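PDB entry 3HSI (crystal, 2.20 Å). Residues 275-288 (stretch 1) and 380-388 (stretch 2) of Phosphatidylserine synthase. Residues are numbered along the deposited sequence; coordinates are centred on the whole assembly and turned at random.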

ATOM      1  N   VAL C 275     -28.727  -6.911  -1.341  1.00 18.76           N
ATOM      2  CA  VAL C 275     -28.773  -5.546  -1.851  1.00 18.75           C
ATOM      3  C   VAL C 275     -27.507  -4.839  -1.419  1.00 19.10           C
ATOM      4  O   VAL C 275     -27.093  -4.967  -0.288  1.00 20.37           O
ATOM      5  CB  VAL C 275     -30.020  -4.764  -1.310  1.00 18.27           C
ATOM      6  CG1 VAL C 275     -30.078  -3.346  -1.899  1.00 15.87           C
ATOM      7  CG2 VAL C 275     -31.320  -5.540  -1.654  1.00 17.65           C
ATOM      8  N   ILE C 276     -26.916  -4.061  -2.306  1.00 19.80           N
ATOM      9  CA  ILE C 276     -25.683  -3.350  -2.001  1.00 20.46           C
ATOM     10  C   ILE C 276     -25.816  -1.925  -2.494  1.00 20.79           C
ATOM     11  O   ILE C 276     -26.326  -1.682  -3.599  1.00 20.87           O
ATOM     12  CB  ILE C 276     -24.504  -3.979  -2.774  1.00 20.63           C
ATOM     13  CG1 ILE C 276     -24.297  -5.445  -2.386  1.00 20.37           C
ATOM     14  CG2 ILE C 276     -23.219  -3.160  -2.572  1.00 21.26           C
ATOM     15  CD1 ILE C 276     -23.355  -6.205  -3.400  1.00 19.52           C
ATOM     16  N   CYS C 277     -25.414  -0.977  -1.655  1.00 22.06           N
ATOM     17  CA  CYS C 277     -25.206   0.412  -2.072  1.00 22.64           C
ATOM     18  C   CYS C 277     -23.727   0.683  -1.989  1.00 22.94           C
ATOM     19  O   CYS C 277     -23.084   0.336  -0.997  1.00 22.69           O
ATOM     20  CB  CYS C 277     -25.937   1.364  -1.141  1.00 22.76           C
ATOM     21  SG  CYS C 277     -27.656   1.598  -1.621  1.00 27.15           S
ATOM     22  N   THR C 278     -23.180   1.298  -3.024  1.00 23.25           N
ATOM     23  CA  THR C 278     -21.799   1.727  -2.993  1.00 24.04           C
ATOM     24  C   THR C 278     -21.754   3.005  -3.832  1.00 25.29           C
ATOM     25  O   THR C 278     -22.491   3.111  -4.845  1.00 24.28           O
ATOM     26  CB  THR C 278     -20.833   0.591  -3.560  1.00 23.97           C
ATOM     27  OG1 THR C 278     -19.477   1.028  -3.494  1.00 25.60           O
ATOM     28  CG2 THR C 278     -21.121   0.266  -4.990  1.00 24.39           C
ATOM     29  N   PRO C 279     -20.905   3.985  -3.436  1.00 26.39           N
ATOM     30  CA  PRO C 279     -20.763   5.216  -4.232  1.00 27.62           C
ATOM     31  C   PRO C 279     -20.224   4.970  -5.641  1.00 29.11           C
ATOM     32  O   PRO C 279     -20.844   5.408  -6.624  1.00 30.83           O
ATOM     33  CB  PRO C 279     -19.762   6.039  -3.432  1.00 27.75           C
ATOM     34  CG  PRO C 279     -19.718   5.376  -2.076  1.00 27.72           C
ATOM     35  CD  PRO C 279     -19.989   3.964  -2.284  1.00 25.73           C
ATOM     36  N   TYR C 280     -19.104   4.258  -5.728  1.00 29.98           N
ATOM     37  CA  TYR C 280     -18.428   3.936  -7.006  1.00 31.46           C
ATOM     38  C   TYR C 280     -18.511   2.439  -7.199  1.00 29.99           C
ATOM     39  O   TYR C 280     -18.356   1.699  -6.244  1.00 30.70           O
ATOM     40  CB  TYR C 280     -16.924   4.342  -6.979  1.00 31.60           C
ATOM     41  CG  TYR C 280     -16.655   5.557  -6.105  1.00 37.21           C
ATOM     42  CD1 TYR C 280     -17.014   6.833  -6.536  1.00 41.77           C
ATOM     43  CD2 TYR C 280     -16.123   5.423  -4.819  1.00 41.52           C
ATOM     44  CE1 TYR C 280     -16.826   7.963  -5.732  1.00 44.67           C
ATOM     45  CE2 TYR C 280     -15.924   6.547  -3.993  1.00 45.92           C
ATOM     46  CZ  TYR C 280     -16.274   7.823  -4.469  1.00 48.12           C
ATOM     47  OH  TYR C 280     -16.092   8.956  -3.685  1.00 52.03           O
ATOM     48  N   PHE C 281     -18.706   1.989  -8.429  1.00 28.60           N
ATOM     49  CA  PHE C 281     -18.564   0.586  -8.726  1.00 27.09           C
ATOM     50  C   PHE C 281     -17.096   0.166  -8.726  1.00 25.70           C
ATOM     51  O   PHE C 281     -16.432   0.203  -9.764  1.00 24.04           O
ATOM     52  CB  PHE C 281     -19.195   0.245 -10.070  1.00 27.25           C
ATOM     53  CG  PHE C 281     -19.275  -1.204 -10.318  1.00 27.78           C
ATOM     54  CD1 PHE C 281     -20.287  -1.964  -9.720  1.00 29.53           C
ATOM     55  CD2 PHE C 281     -18.329  -1.833 -11.111  1.00 29.38           C
ATOM     56  CE1 PHE C 281     -20.383  -3.308  -9.942  1.00 29.17           C
ATOM     57  CE2 PHE C 281     -18.403  -3.199 -11.335  1.00 29.98           C
ATOM     58  CZ  PHE C 281     -19.430  -3.936 -10.749  1.00 30.89           C
ATOM     59  N   ASN C 282     -16.600  -0.268  -7.572  1.00 24.92           N
ATOM     60  CA  ASN C 282     -15.163  -0.650  -7.466  1.00 24.73           C
ATOM     61  C   ASN C 282     -14.944  -1.657  -6.347  1.00 23.41           C
ATOM     62  O   ASN C 282     -14.231  -1.352  -5.404  1.00 22.05           O
ATOM     63  CB  ASN C 282     -14.268   0.603  -7.254  1.00 24.12           C
ATOM     64  CG  ASN C 282     -12.765   0.282  -7.310  1.00 25.81           C
ATOM     65  OD1 ASN C 282     -12.327  -0.544  -8.107  1.00 24.32           O
ATOM     66  ND2 ASN C 282     -11.974   0.944  -6.457  1.00 23.19           N
ATOM     67  N   PHE C 283     -15.552  -2.850  -6.467  1.00 23.16           N
ATOM     68  CA  PHE C 283     -15.482  -3.870  -5.410  1.00 22.94           C
ATOM     69  C   PHE C 283     -14.095  -4.488  -5.323  1.00 23.07           C
ATOM     70  O   PHE C 283     -13.423  -4.653  -6.344  1.00 23.41           O
ATOM     71  CB  PHE C 283     -16.533  -4.982  -5.592  1.00 22.61           C
ATOM     72  CG  PHE C 283     -17.941  -4.507  -5.444  1.00 22.52           C
ATOM     73  CD1 PHE C 283     -18.397  -4.027  -4.230  1.00 22.79           C
ATOM     74  CD2 PHE C 283     -18.821  -4.561  -6.510  1.00 22.26           C
ATOM     75  CE1 PHE C 283     -19.727  -3.537  -4.093  1.00 22.93           C
ATOM     76  CE2 PHE C 283     -20.133  -4.106  -6.381  1.00 21.67           C
ATOM     77  CZ  PHE C 283     -20.585  -3.577  -5.169  1.00 23.09           C
ATOM     78  N   PRO C 284     -13.670  -4.822  -4.102  1.00 22.51           N
ATOM     79  CA  PRO C 284     -12.531  -5.688  -3.932  1.00 22.27           C
ATOM     80  C   PRO C 284     -12.790  -6.964  -4.716  1.00 22.35           C
ATOM     81  O   PRO C 284     -13.946  -7.376  -4.836  1.00 21.10           O
ATOM     82  CB  PRO C 284     -12.523  -5.995  -2.423  1.00 21.59           C
ATOM     83  CG  PRO C 284     -13.505  -5.093  -1.809  1.00 22.91           C
ATOM     84  CD  PRO C 284     -14.435  -4.624  -2.855  1.00 22.40           C
ATOM     85  N   ARG C 285     -11.732  -7.572  -5.275  1.00 22.80           N
ATOM     86  CA  ARG C 285     -11.851  -8.839  -6.005  1.00 23.27           C
ATOM     87  C   ARG C 285     -12.571  -9.897  -5.209  1.00 23.67           C
ATOM     88  O   ARG C 285     -13.363 -10.639  -5.770  1.00 25.17           O
ATOM     89  CB  ARG C 285     -10.453  -9.391  -6.478  1.00 23.16           C
ATOM     90  N   THR C 286     -12.306  -9.981  -3.905  1.00 24.04           N
ATOM     91  CA  THR C 286     -12.970 -10.983  -3.066  1.00 24.39           C
ATOM     92  C   THR C 286     -14.499 -10.805  -3.099  1.00 24.14           C
ATOM     93  O   THR C 286     -15.211 -11.781  -3.054  1.00 24.37           O
ATOM     94  CB  THR C 286     -12.457 -10.995  -1.571  1.00 25.54           C
ATOM     95  OG1 THR C 286     -13.134 -12.032  -0.833  1.00 26.55           O
ATOM     96  CG2 THR C 286     -12.720  -9.640  -0.845  1.00 23.79           C
ATOM     97  N   LEU C 287     -14.988  -9.569  -3.183  1.00 22.99           N
ATOM     98  CA  LEU C 287     -16.430  -9.341  -3.175  1.00 22.53           C
ATOM     99  C   LEU C 287     -17.011  -9.584  -4.559  1.00 23.48           C
ATOM    100  O   LEU C 287     -18.167 -10.023  -4.698  1.00 23.45           O
ATOM    101  CB  LEU C 287     -16.775  -7.931  -2.666  1.00 21.18           C
ATOM    102  CG  LEU C 287     -16.652  -7.716  -1.148  1.00 20.09           C
ATOM    103  CD1 LEU C 287     -17.417  -6.478  -0.731  1.00 19.88           C
ATOM    104  CD2 LEU C 287     -17.119  -8.916  -0.310  1.00 17.38           C
ATOM    105  N   GLN C 288     -16.192  -9.354  -5.583  1.00 23.96           N
ATOM    106  CA  GLN C 288     -16.625  -9.596  -6.941  1.00 24.33           C
ATOM    107  C   GLN C 288     -16.852 -11.101  -7.153  1.00 24.08           C
ATOM    108  O   GLN C 288     -17.880 -11.524  -7.709  1.00 23.49           O
ATOM    109  CB  GLN C 288     -15.596  -9.064  -7.932  1.00 25.10           C
ATOM    110  CG  GLN C 288     -15.450  -7.527  -8.006  1.00 26.83           C
ATOM    111  CD  GLN C 288     -14.320  -7.142  -8.977  1.00 34.12           C
ATOM    112  OE1 GLN C 288     -14.261  -7.651 -10.109  1.00 36.20           O
ATOM    113  NE2 GLN C 288     -13.406  -6.279  -8.529  1.00 33.83           N
ATOM    114  N   ASN C 380     -18.098   1.925   5.192  1.00 24.29           N
ATOM    115  CA  ASN C 380     -17.208   1.178   4.269  1.00 24.61           C
ATOM    116  C   ASN C 380     -17.674   1.328   2.795  1.00 25.20           C
ATOM    117  O   ASN C 380     -18.800   0.996   2.446  1.00 24.12           O
ATOM    118  CB  ASN C 380     -17.114  -0.288   4.735  1.00 23.93           C
ATOM    119  CG  ASN C 380     -16.075  -1.099   3.976  1.00 23.87           C
ATOM    120  OD1 ASN C 380     -15.977  -1.044   2.750  1.00 22.08           O
ATOM    121  ND2 ASN C 380     -15.309  -1.874   4.710  1.00 22.41           N
ATOM    122  N   ASN C 381     -16.794   1.861   1.947  1.00 26.56           N
ATOM    123  CA  ASN C 381     -17.090   2.084   0.525  1.00 26.45           C
ATOM    124  C   ASN C 381     -17.041   0.796  -0.277  1.00 26.58           C
ATOM    125  O   ASN C 381     -17.259   0.817  -1.495  1.00 27.60           O
ATOM    126  CB  ASN C 381     -16.088   3.074  -0.098  1.00 27.25           C
ATOM    127  CG  ASN C 381     -16.285   4.495   0.372  1.00 28.78           C
ATOM    128  OD1 ASN C 381     -17.407   4.952   0.533  1.00 34.20           O
ATOM    129  ND2 ASN C 381     -15.193   5.210   0.579  1.00 29.38           N
ATOM    130  N   LEU C 382     -16.764  -0.334   0.363  1.00 25.27           N
ATOM    131  CA  LEU C 382     -16.726  -1.592  -0.393  1.00 25.13           C
ATOM    132  C   LEU C 382     -15.759  -1.515  -1.577  1.00 24.99           C
ATOM    133  O   LEU C 382     -16.084  -1.912  -2.718  1.00 25.66           O
ATOM    134  CB  LEU C 382     -18.135  -1.975  -0.858  1.00 24.57           C
ATOM    135  CG  LEU C 382     -19.086  -2.227   0.326  1.00 24.95           C
ATOM    136  CD1 LEU C 382     -20.559  -2.340  -0.129  1.00 21.58           C
ATOM    137  CD2 LEU C 382     -18.635  -3.485   1.062  1.00 26.72           C
ATOM    138  N   ASN C 383     -14.560  -1.001  -1.299  1.00 24.77           N
ATOM    139  CA  ASN C 383     -13.493  -0.901  -2.308  1.00 24.30           C
ATOM    140  C   ASN C 383     -12.162  -1.457  -1.780  1.00 23.87           C
ATOM    141  O   ASN C 383     -12.029  -1.656  -0.583  1.00 24.18           O
ATOM    142  CB  ASN C 383     -13.368   0.555  -2.795  1.00 24.15           C
ATOM    143  CG  ASN C 383     -12.972   1.539  -1.698  1.00 26.86           C
ATOM    144  OD1 ASN C 383     -12.799   1.201  -0.514  1.00 31.77           O
ATOM    145  ND2 ASN C 383     -12.826   2.779  -2.095  1.00 29.42           N
ATOM    146  N   PRO C 384     -11.165  -1.706  -2.657  1.00 23.49           N
ATOM    147  CA  PRO C 384      -9.883  -2.199  -2.132  1.00 23.38           C
ATOM    148  C   PRO C 384      -9.185  -1.340  -1.049  1.00 24.06           C
ATOM    149  O   PRO C 384      -8.513  -1.925  -0.203  1.00 23.05           O
ATOM    150  CB  PRO C 384      -9.002  -2.280  -3.378  1.00 23.25           C
ATOM    151  CG  PRO C 384     -10.058  -2.529  -4.503  1.00 23.04           C
ATOM    152  CD  PRO C 384     -11.144  -1.601  -4.127  1.00 22.40           C
ATOM    153  N   ARG C 385      -9.316  -0.006  -1.087  1.00 24.42           N
ATOM    154  CA  ARG C 385      -8.809   0.897  -0.003  1.00 25.76           C
ATOM    155  C   ARG C 385      -9.347   0.483   1.359  1.00 25.62           C
ATOM    156  O   ARG C 385      -8.606   0.397   2.350  1.00 25.48           O
ATOM    157  CB  ARG C 385      -9.334   2.338  -0.178  1.00 25.74           C
ATOM    158  CG  ARG C 385      -8.587   3.228  -1.118  1.00 28.54           C
ATOM    159  CD  ARG C 385      -8.853   4.686  -0.744  1.00 27.80           C
ATOM    160  NE  ARG C 385      -8.121   5.054   0.472  1.00 27.01           N
ATOM    161  CZ  ARG C 385      -6.824   5.336   0.509  1.00 28.40           C
ATOM    162  NH1 ARG C 385      -6.101   5.285  -0.603  1.00 28.23           N
ATOM    163  NH2 ARG C 385      -6.233   5.650   1.660  1.00 28.29           N
ATOM    164  N   ALA C 386     -10.672   0.317   1.408  1.00 26.51           N
ATOM    165  CA  ALA C 386     -11.371  -0.139   2.615  1.00 26.87           C
ATOM    166  C   ALA C 386     -10.855  -1.514   3.072  1.00 27.20           C
ATOM    167  O   ALA C 386     -10.758  -1.783   4.266  1.00 27.58           O
ATOM    168  CB  ALA C 386     -12.865  -0.168   2.376  1.00 26.99           C
ATOM    169  N   TRP C 387     -10.461  -2.364   2.135  1.00 27.23           N
ATOM    170  CA  TRP C 387      -9.967  -3.698   2.515  1.00 27.38           C
ATOM    171  C   TRP C 387      -8.527  -3.757   3.019  1.00 27.97           C
ATOM    172  O   TRP C 387      -8.050  -4.811   3.485  1.00 28.95           O
ATOM    173  CB  TRP C 387     -10.148  -4.693   1.357  1.00 26.77           C
ATOM    174  CG  TRP C 387     -11.252  -5.677   1.632  1.00 26.70           C
ATOM    175  CD1 TRP C 387     -11.128  -7.033   1.791  1.00 24.25           C
ATOM    176  CD2 TRP C 387     -12.644  -5.374   1.807  1.00 23.77           C
ATOM    177  NE1 TRP C 387     -12.362  -7.590   2.054  1.00 25.13           N
ATOM    178  CE2 TRP C 387     -13.305  -6.589   2.072  1.00 24.89           C
ATOM    179  CE3 TRP C 387     -13.391  -4.184   1.794  1.00 25.24           C
ATOM    180  CZ2 TRP C 387     -14.687  -6.653   2.309  1.00 25.05           C
ATOM    181  CZ3 TRP C 387     -14.758  -4.246   2.038  1.00 23.90           C
ATOM    182  CH2 TRP C 387     -15.390  -5.468   2.279  1.00 23.99           C
ATOM    183  N   ARG C 388      -7.802  -2.653   2.931  1.00 27.17           N
ATOM    184  CA  ARG C 388      -6.397  -2.759   3.227  1.00 26.18           C
ATOM    185  C   ARG C 388      -5.870  -1.543   3.926  1.00 24.67           C
ATOM    186  O   ARG C 388      -5.039  -1.660   4.822  1.00 24.25           O
ATOM    187  CB  ARG C 388      -5.633  -2.996   1.910  1.00 26.89           C
ATOM    188  CG  ARG C 388      -4.193  -3.279   2.061  1.00 29.27           C
ATOM    189  CD  ARG C 388      -3.516  -3.301   0.674  1.00 37.99           C
ATOM    190  NE  ARG C 388      -3.716  -4.544  -0.087  1.00 42.66           N
ATOM    191  CZ  ARG C 388      -4.721  -4.780  -0.939  1.00 47.84           C
ATOM    192  NH1 ARG C 388      -5.680  -3.877  -1.147  1.00 50.92           N
ATOM    193  NH2 ARG C 388      -4.786  -5.942  -1.585  1.00 48.97           N
TER
HETATM  194  O   HOH W   1     -17.467  -0.472  -4.630  1.00 30.14           O
HETATM  195  O   HOH W   2     -16.553   2.242  -3.920  1.00 41.51           O

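How does Leu382 come to have the most surface covered in this contact? Its backbone has positive phi (55/47), and its side chain takes the m, t rotamer, which spreads the two methyl groups to different neighbours. CD1 lies 3.7 Å from CG2 of Ile276, while CD2 lies 3.7 Å from CD1 of Leu287, so one leucine touches both the strand and the start of the helix. Nearer its root, CB packs 3.9 Å from CE1 of Phe283. The turn is held from within its own stretch: Leu382 N donates to Asn380 OD1 at 2.6 Å, a bond that the t rotamer of Asn380 makes possible.

What does Trp387 gain from its unusual chi1 of -108°, between the standard wells? The coordinates do not reveal a cause, but at this angle the indole lies against Pro284, whose CG sits 3.9 Å from the centroid of the six-membered ring of Trp387 and only 21° off the ring normal. This is a CH-pi contact over the face, with the proline's C-gamma exo pucker setting the position of CG. Leu287, in its m, t rotamer, brings CD1 to 3.8 Å from Trp387 CH2, and Thr286, at t, places CG2 3.6 Å from Trp387 NE1. NE1 finds its hydrogen-bonding partner elsewhere in the structure.

Why can Phe283 reach stretch 2 when its CA-to-CB bond points away? With chi1 at -66° (m), the ring swings back far enough for its CE1 to meet Leu382 CB. The backbone is close as well: Phe283 CA approaches Leu382 O at 3.4 Å with an angle of 168° at the hydrogen, a nearly straight CA-H...O contact. Asn383 CA makes a similar one to Asn282 O at 3.2 Å. Asn383 itself adopts chi1 of 62° (p), which lets its OD1 accept from Ala386 N at 3.0 Å within the same stretch.

How are the polar groups around Thr278 accommodated? Its t rotamer places OG1 3.0 Å from Asn381 O, although more than one acceptor is within reach of the hydroxyl proton. Water 1 donates to Thr278 OG1 at 2.8 Å and accepts from Asn282 N at 3.1 Å, and its oxygen also lies 2.8 Å from Leu382 O, linking the stretches through solvent. Nearby, Asn282 O and Leu382 O are 3.3 Å apart, and as two acceptors they do not bond to each other.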